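PDB 6V8M: Ara h 8 allergen isoform from Arachis hypogaea, which belongs to the PR-10 (Bet v 1) allergens of peanut and probably binds small hydrophobic ligands, perhaps abscisic acid, in a pocket beneath its long C-terminal helix. Local coordinates for residues E29-P32 with K33-A37; D134-Q137 with K138-I142. One frame throughout, in Å; residues are numbered along the deposited sequence.

Interaction 1: residues E29-P32 with K33-A37. With 2AN (8-anilino-1-naphthalene sulfonate), chain D.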
loop_
_atom_site.group_PDB
_atom_site.type_symbol
_atom_site.label_atom_id
_atom_site.label_comp_id
_atom_site.label_asym_id
_atom_site.label_seq_id
_atom_site.Cartn_x
_atom_site.Cartn_y
_atom_site.Cartn_z
ATOM N N GLU A 29 -7.761 5.096 -8.523
ATOM C CA GLU A 29 -7.762 5.659 -9.898
ATOM C C GLU A 29 -6.353 6.094 -10.321
ATOM O O GLU A 29 -6.003 5.869 -11.485
ATOM C CB GLU A 29 -8.784 6.791 -9.974
ATOM C CG GLU A 29 -10.168 6.322 -9.550
ATOM C CD GLU A 29 -11.351 6.900 -10.311
ATOM O OE1 GLU A 29 -12.424 6.237 -10.341
ATOM O OE2 GLU A 29 -11.203 8.009 -10.879
ATOM N N LEU A 30 -5.564 6.678 -9.417
ATOM C CA LEU A 30 -4.222 7.215 -9.786
ATOM C C LEU A 30 -3.211 6.091 -9.989
ATOM O O LEU A 30 -2.364 6.206 -10.878
ATOM C CB LEU A 30 -3.727 8.157 -8.690
ATOM C CG LEU A 30 -4.267 9.572 -8.754
ATOM C CD1 LEU A 30 -3.656 10.404 -7.639
ATOM C CD2 LEU A 30 -3.975 10.210 -10.105
ATOM N N THR A 31 -3.238 5.045 -9.178
ATOM C CA THR A 31 -2.117 4.075 -9.175
ATOM C C THR A 31 -1.911 3.498 -10.569
ATOM O O THR A 31 -0.787 3.506 -11.046
ATOM C CB THR A 31 -2.257 3.024 -8.071
ATOM O OG1 THR A 31 -2.223 3.754 -6.830
ATOM C CG2 THR A 31 -1.173 1.980 -8.144
ATOM N N PRO A 32 -2.922 2.934 -11.273
ATOM C CA PRO A 32 -2.653 2.348 -12.581
ATOM C C PRO A 32 -2.271 3.384 -13.649
ATOM O O PRO A 32 -1.716 3.011 -14.656
ATOM C CB PRO A 32 -3.938 1.586 -12.962
ATOM C CG PRO A 32 -4.980 1.965 -11.918
ATOM C CD PRO A 32 -4.296 2.727 -10.802
ATOM N N LYS A 33 -2.641 4.654 -13.449
ATOM C CA LYS A 33 -2.256 5.754 -14.358
ATOM C C LYS A 33 -0.768 6.042 -14.232
ATOM O O LYS A 33 -0.176 6.501 -15.212
ATOM C CB LYS A 33 -3.002 7.037 -13.999
ATOM C CG LYS A 33 -4.354 7.184 -14.648
ATOM C CD LYS A 33 -4.917 8.574 -14.530
ATOM C CE LYS A 33 -6.410 8.568 -14.775
ATOM N NZ LYS A 33 -6.994 9.915 -14.572
ATOM N N LEU A 34 -0.205 5.825 -13.040
ATOM C CA LEU A 34 1.197 6.212 -12.735
ATOM C C LEU A 34 2.150 5.017 -12.787
ATOM O O LEU A 34 3.333 5.259 -13.071
ATOM C CB LEU A 34 1.228 6.881 -11.369
ATOM C CG LEU A 34 0.442 8.180 -11.273
ATOM C CD1 LEU A 34 0.482 8.726 -9.870
ATOM C CD2 LEU A 34 0.974 9.207 -12.246
ATOM N N ILE A 35 1.716 3.795 -12.464
ATOM C CA ILE A 35 2.643 2.626 -12.456
ATOM C C ILE A 35 2.285 1.774 -13.666
ATOM O O ILE A 35 1.251 1.120 -13.651
ATOM C CB ILE A 35 2.568 1.829 -11.142
ATOM C CG1 ILE A 35 2.890 2.692 -9.921
ATOM C CG2 ILE A 35 3.449 0.596 -11.197
ATOM C CD1 ILE A 35 4.343 3.085 -9.802
ATOM N N PRO A 36 3.121 1.778 -14.726
ATOM C CA PRO A 36 2.794 1.061 -15.960
ATOM C C PRO A 36 2.409 -0.407 -15.707
ATOM O O PRO A 36 1.481 -0.877 -16.307
ATOM C CB PRO A 36 4.107 1.166 -16.751
ATOM C CG PRO A 36 4.727 2.467 -16.269
ATOM C CD PRO A 36 4.432 2.451 -14.783
ATOM N N ALA A 37 3.107 -1.086 -14.798
ATOM C CA ALA A 37 2.903 -2.536 -14.556
ATOM C C ALA A 37 1.514 -2.785 -13.981
ATOM O O ALA A 37 1.006 -3.891 -14.229
ATOM C CB ALA A 37 3.921 -3.119 -13.623
HETATM C C1 2AN D . 5.649 -1.826 -9.037
HETATM C C2 2AN D . 5.087 -1.152 -8.000
HETATM C C3 2AN D . 3.997 -1.679 -7.301
HETATM C C4 2AN D . 3.454 -2.858 -7.680
HETATM C C5 2AN D . 3.996 -3.597 -8.753
HETATM C C6 2AN D . 3.433 -4.842 -9.096
HETATM C C7 2AN D . 3.954 -5.577 -10.096
HETATM C C8 2AN D . 5.086 -5.131 -10.804
HETATM N N 2AN D . 6.710 -1.244 -9.729
HETATM S S 2AN D . 7.113 -3.505 -11.472
HETATM C C9 2AN D . 5.651 -3.913 -10.542
HETATM C C10 2AN D . 5.133 -3.099 -9.466
HETATM C C11 2AN D . 7.774 -0.493 -9.215
HETATM C C12 2AN D . 8.232 -0.657 -7.912
HETATM C C13 2AN D . 9.303 0.098 -7.455
HETATM C C14 2AN D . 9.919 1.002 -8.289
HETATM C C15 2AN D . 9.471 1.164 -9.584
HETATM C C16 2AN D . 8.395 0.428 -10.051
HETATM O O1 2AN D . 8.148 -3.293 -10.501
HETATM O O2 2AN D . 7.339 -4.518 -12.446
HETATM O O3 2AN D . 6.826 -2.178 -12.225
#
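Lys33, at the last turn of helix 27-34, lays its CB over the carbonyl oxygen of Leu30 at 3.3 Å, and its CG comes near Glu29 O one residue further back. The backbone N of Lys33 makes a weak, strongly bent bond to Leu30 O. From CG onward the lysine chain is extended and leads away from the helix; its NZ stays 5.9 Å from Glu29 OE2, too far for a salt bridge, so any attraction between the two would be weak and through space. Leu34 N is shared between two carbonyls, with a weak bond to Leu30 O and a better one to Thr31 O, the latter reached from above the carbonyl plane. The side chain of Leu34 turns back along the helix, its CG beside its own backbone N (chi1 -63°), which brings CG to 3.5 Å from Leu30 O and CD1 to 4.4 Å from Leu30 CB. Both leucines also touch Tyr149 of helix 129-152. Ile35, the first residue to leave helical geometry, still gives its N to Thr31 O at 2.9 Å, nearly in line with the C=O bond. Its two branches part company: CG1 stays against the Thr31 carbonyl oxygen, while CG2 reaches atom C1 of the anilinonaphthalene sulfonate of chain D at 3.9 Å. Beyond Pro36, Ala37 places CB 3.4 Å from sulfonate oxygen O3 of the same ligand. Thr31 turns its hydroxyl back to Gly27 O within the helix. With Pro32 unable to donate a backbone hydrogen bond and Leu30 O receiving only weak ones, the contact implies a helix end secured chiefly through the doubly gripped Thr31 carbonyl, from which the chain leaves with Ile35 and Ala37 meeting the ligand's naphthalene and sulfonate through methyl groups.

Interaction 2: residues D134-Q137 with K138-I142; sequences DVKQ and KSQGI. With 2AN (8-anilino-1-naphthalene sulfonate), chain C; 2AN (8-anilino-1-naphthalene sulfonate), chain D; 2AN (8-anilino-1-naphthalene sulfonate), chain E.
Asp134 and Lys138, one helical turn apart, form a salt bridge in which NZ straddles the carboxylate, 2.8 Å from OD1 and 2.9 Å from OD2, although each is weak as a hydrogen bond. The lysine chain runs extended until its last torsion (chi4 70°), where it bends and turns NZ to the aspartate. A second carboxylate, that of Glu60, also pairs with this NZ, so the ammonium has two acidic partners, which would be expected to favour its charged form. Lys136, by contrast, sends its extended chain to a salt bridge with Glu8.

The hydrogen bonds include the regular i to i+4 series of an alpha-helix, the straightest being Gln140 N to Lys136 O. Val135 O accepts twice, from Ser139 N and from Ser139 OG at 2.8 Å, the two arriving from opposite faces of the carbonyl plane; the serine hydroxyl is thereby turned back onto the helix. The Gln140 amide donates through NE2 to sulfonate oxygen O1 of the chain C ligand at 2.9 Å and 167°. Lys136 CE sits beside the same oxygen, 3.6 Å from Gln140 NE2.

Apolar contacts bring in the other ligands. Lys138 CE rests 3.5 Å from naphthalene atom C6 of the chain D ligand, while CB and CD of the same chain approach the ligand of chain E. Ile142 CD1 comes to 3.4 Å from C3 of the chain D molecule, and Gly141, lacking a side chain, lets the anilino ring of that molecule lie close to the backbone. On the inner face, Val135 and Ser139 pack on Phe100 of strand 95-107. This arrangement is that of the long C-terminal helix of the Bet v 1 fold, which closes the hydrophobic cavity over the curved antiparallel sheet.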
loop_
_atom_site.group_PDB
_atom_site.type_symbol
_atom_site.label_atom_id
_atom_site.label_comp_id
_atom_site.label_asym_id
_atom_site.label_seq_id
_atom_site.Cartn_x
_atom_site.Cartn_y
_atom_site.Cartn_z
ATOM N N ASP A 134 11.271 -6.733 -1.723
ATOM C CA ASP A 134 10.328 -6.612 -2.862
ATOM C C ASP A 134 9.056 -5.886 -2.387
ATOM O O ASP A 134 8.590 -4.980 -3.103
ATOM C CB ASP A 134 10.020 -7.970 -3.465
ATOM C CG ASP A 134 9.114 -7.829 -4.676
ATOM O OD1 ASP A 134 9.605 -7.284 -5.686
ATOM O OD2 ASP A 134 7.922 -8.205 -4.568
ATOM N N VAL A 135 8.523 -6.243 -1.213
ATOM C CA VAL A 135 7.270 -5.632 -0.696
ATOM C C VAL A 135 7.566 -4.174 -0.336
ATOM O O VAL A 135 6.733 -3.312 -0.610
ATOM C CB VAL A 135 6.717 -6.442 0.480
ATOM C CG1 VAL A 135 5.605 -5.684 1.182
ATOM C CG2 VAL A 135 6.281 -7.834 0.015
ATOM N N LYS A 136 8.740 -3.895 0.222
ATOM C CA LYS A 136 9.098 -2.497 0.572
ATOM C C LYS A 136 9.254 -1.681 -0.710
ATOM O O LYS A 136 8.725 -0.577 -0.755
ATOM C CB LYS A 136 10.341 -2.466 1.451
ATOM C CG LYS A 136 10.727 -1.098 1.963
ATOM C CD LYS A 136 11.706 -1.203 3.130
ATOM C CE LYS A 136 11.787 0.026 4.012
ATOM N NZ LYS A 136 12.918 -0.173 4.949
ATOM N N GLN A 137 9.872 -2.246 -1.752
ATOM C CA GLN A 137 10.113 -1.504 -3.014
ATOM C C GLN A 137 8.792 -1.176 -3.697
ATOM O O GLN A 137 8.666 -0.043 -4.195
ATOM C CB GLN A 137 11.029 -2.264 -3.982
ATOM C CG GLN A 137 12.480 -1.875 -3.814
ATOM C CD GLN A 137 13.262 -1.791 -5.103
ATOM O OE1 GLN A 137 13.477 -2.793 -5.787
ATOM N NE2 GLN A 137 13.781 -0.602 -5.394
ATOM N N LYS A 138 7.853 -2.110 -3.729
ATOM C CA LYS A 138 6.506 -1.870 -4.319
ATOM C C LYS A 138 5.753 -0.812 -3.514
ATOM O O LYS A 138 5.130 0.068 -4.118
ATOM C CB LYS A 138 5.727 -3.179 -4.441
ATOM C CG LYS A 138 6.289 -4.100 -5.518
ATOM C CD LYS A 138 5.564 -5.421 -5.540
ATOM C CE LYS A 138 5.765 -6.186 -6.828
ATOM N NZ LYS A 138 7.139 -6.692 -6.970
ATOM N N SER A 139 5.786 -0.901 -2.190
ATOM C CA SER A 139 5.064 0.035 -1.302
ATOM C C SER A 139 5.606 1.437 -1.512
ATOM O O SER A 139 4.808 2.389 -1.708
ATOM C CB SER A 139 5.230 -0.393 0.142
ATOM O OG SER A 139 4.653 -1.658 0.348
ATOM N N GLN A 140 6.937 1.565 -1.464
ATOM C CA GLN A 140 7.605 2.863 -1.677
ATOM C C GLN A 140 7.343 3.384 -3.091
ATOM O O GLN A 140 7.119 4.595 -3.214
ATOM C CB GLN A 140 9.113 2.775 -1.470
ATOM C CG GLN A 140 9.513 2.552 -0.026
ATOM C CD GLN A 140 11.017 2.622 0.162
ATOM O OE1 GLN A 140 11.775 2.713 -0.801
ATOM N NE2 GLN A 140 11.477 2.548 1.408
ATOM N N GLY A 141 7.463 2.532 -4.106
ATOM C CA GLY A 141 7.323 2.938 -5.515
ATOM C C GLY A 141 5.969 3.552 -5.789
ATOM O O GLY A 141 5.896 4.635 -6.396
ATOM N N ILE A 142 4.897 2.896 -5.345
ATOM C CA ILE A 142 3.529 3.436 -5.552
ATOM C C ILE A 142 3.443 4.772 -4.824
ATOM O O ILE A 142 2.976 5.760 -5.427
ATOM C CB ILE A 142 2.454 2.445 -5.086
ATOM C CG1 ILE A 142 2.392 1.253 -6.044
ATOM C CG2 ILE A 142 1.113 3.142 -4.900
ATOM C CD1 ILE A 142 1.660 0.070 -5.481
HETATM C C1 2AN C . 6.091 1.574 3.744
HETATM C C2 2AN C . 4.910 0.894 3.637
HETATM C C3 2AN C . 3.794 1.452 2.998
HETATM C C4 2AN C . 3.878 2.704 2.491
HETATM C C5 2AN C . 5.077 3.452 2.573
HETATM C C6 2AN C . 5.118 4.753 2.026
HETATM C C7 2AN C . 6.221 5.510 2.084
HETATM C C8 2AN C . 7.378 5.012 2.693
HETATM N N 2AN C . 7.187 0.973 4.429
HETATM S S 2AN C . 8.965 3.328 3.930
HETATM C C9 2AN C . 7.400 3.759 3.243
HETATM C C10 2AN C . 6.234 2.904 3.212
HETATM C C11 2AN C . 7.550 -0.382 4.510
HETATM C C12 2AN C . 7.139 -1.291 3.543
HETATM C C13 2AN C . 7.492 -2.624 3.649
HETATM C C14 2AN C . 8.269 -3.068 4.694
HETATM C C15 2AN C . 8.696 -2.169 5.648
HETATM C C16 2AN C . 8.336 -0.835 5.564
HETATM O O1 2AN C . 9.398 2.108 3.342
HETATM O O2 2AN C . 8.751 3.075 5.405
HETATM O O3 2AN C . 9.807 4.468 3.741
HETATM C C1 2AN D . 5.649 -1.826 -9.037
HETATM C C2 2AN D . 5.087 -1.152 -8.000
HETATM C C3 2AN D . 3.997 -1.679 -7.301
HETATM C C4 2AN D . 3.454 -2.858 -7.680
HETATM C C5 2AN D . 3.996 -3.597 -8.753
HETATM C C6 2AN D . 3.433 -4.842 -9.096
HETATM C C7 2AN D . 3.954 -5.577 -10.096
HETATM C C8 2AN D . 5.086 -5.131 -10.804
HETATM N N 2AN D . 6.710 -1.244 -9.729
HETATM S S 2AN D . 7.113 -3.505 -11.472
HETATM C C9 2AN D . 5.651 -3.913 -10.542
HETATM C C10 2AN D . 5.133 -3.099 -9.466
HETATM C C11 2AN D . 7.774 -0.493 -9.215
HETATM C C12 2AN D . 8.232 -0.657 -7.912
HETATM C C13 2AN D . 9.303 0.098 -7.455
HETATM C C14 2AN D . 9.919 1.002 -8.289
HETATM C C15 2AN D . 9.471 1.164 -9.584
HETATM C C16 2AN D . 8.395 0.428 -10.051
HETATM O O1 2AN D . 8.148 -3.293 -10.501
HETATM O O2 2AN D . 7.339 -4.518 -12.446
HETATM O O3 2AN D . 6.826 -2.178 -12.225
HETATM C C1 2AN E . 1.728 -6.421 -4.650
HETATM C C2 2AN E . 2.399 -7.584 -4.391
HETATM C C3 2AN E . 3.246 -7.708 -3.288
HETATM C C4 2AN E . 3.496 -6.622 -2.521
HETATM C C5 2AN E . 2.835 -5.393 -2.742
HETATM C C6 2AN E . 3.090 -4.296 -1.891
HETATM C C7 2AN E . 2.491 -3.118 -2.074
HETATM C C8 2AN E . 1.540 -2.954 -3.087
HETATM N N 2AN E . 0.960 -6.288 -5.816
HETATM S S 2AN E . -0.081 -3.645 -5.050
HETATM C C9 2AN E . 1.286 -3.962 -3.974
HETATM C C10 2AN E . 1.919 -5.250 -3.826
HETATM C C11 2AN E . 0.929 -7.138 -6.941
HETATM C C12 2AN E . -0.255 -7.145 -7.670
HETATM C C13 2AN E . -0.396 -7.996 -8.754
HETATM C C14 2AN E . 0.636 -8.823 -9.132
HETATM C C15 2AN E . 1.815 -8.818 -8.422
HETATM C C16 2AN E . 1.968 -7.981 -7.328
HETATM O O1 2AN E . -0.940 -4.787 -4.938
HETATM O O2 2AN E . -0.670 -2.394 -4.672
HETATM O O3 2AN E . 0.416 -3.569 -6.505
#

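Both interactions are partly buried and local, but they belong to different helices: interaction 1 ends the short helix 27-34, well toward the periphery, and interaction 2 occupies the middle of the long helix 129-152, nearer the centre of the chain. The first depends on backbone bonds and apolar side chains at a helix terminus; the second adds salt bridges and polar ligand contacts to an unbroken helix. They meet directly, Thr31 OG1 and Ile35 packing on Ile142, with Ile35 also near Gly141. Both also touch the chain D ligand, which bridges the end of the short helix and the long one.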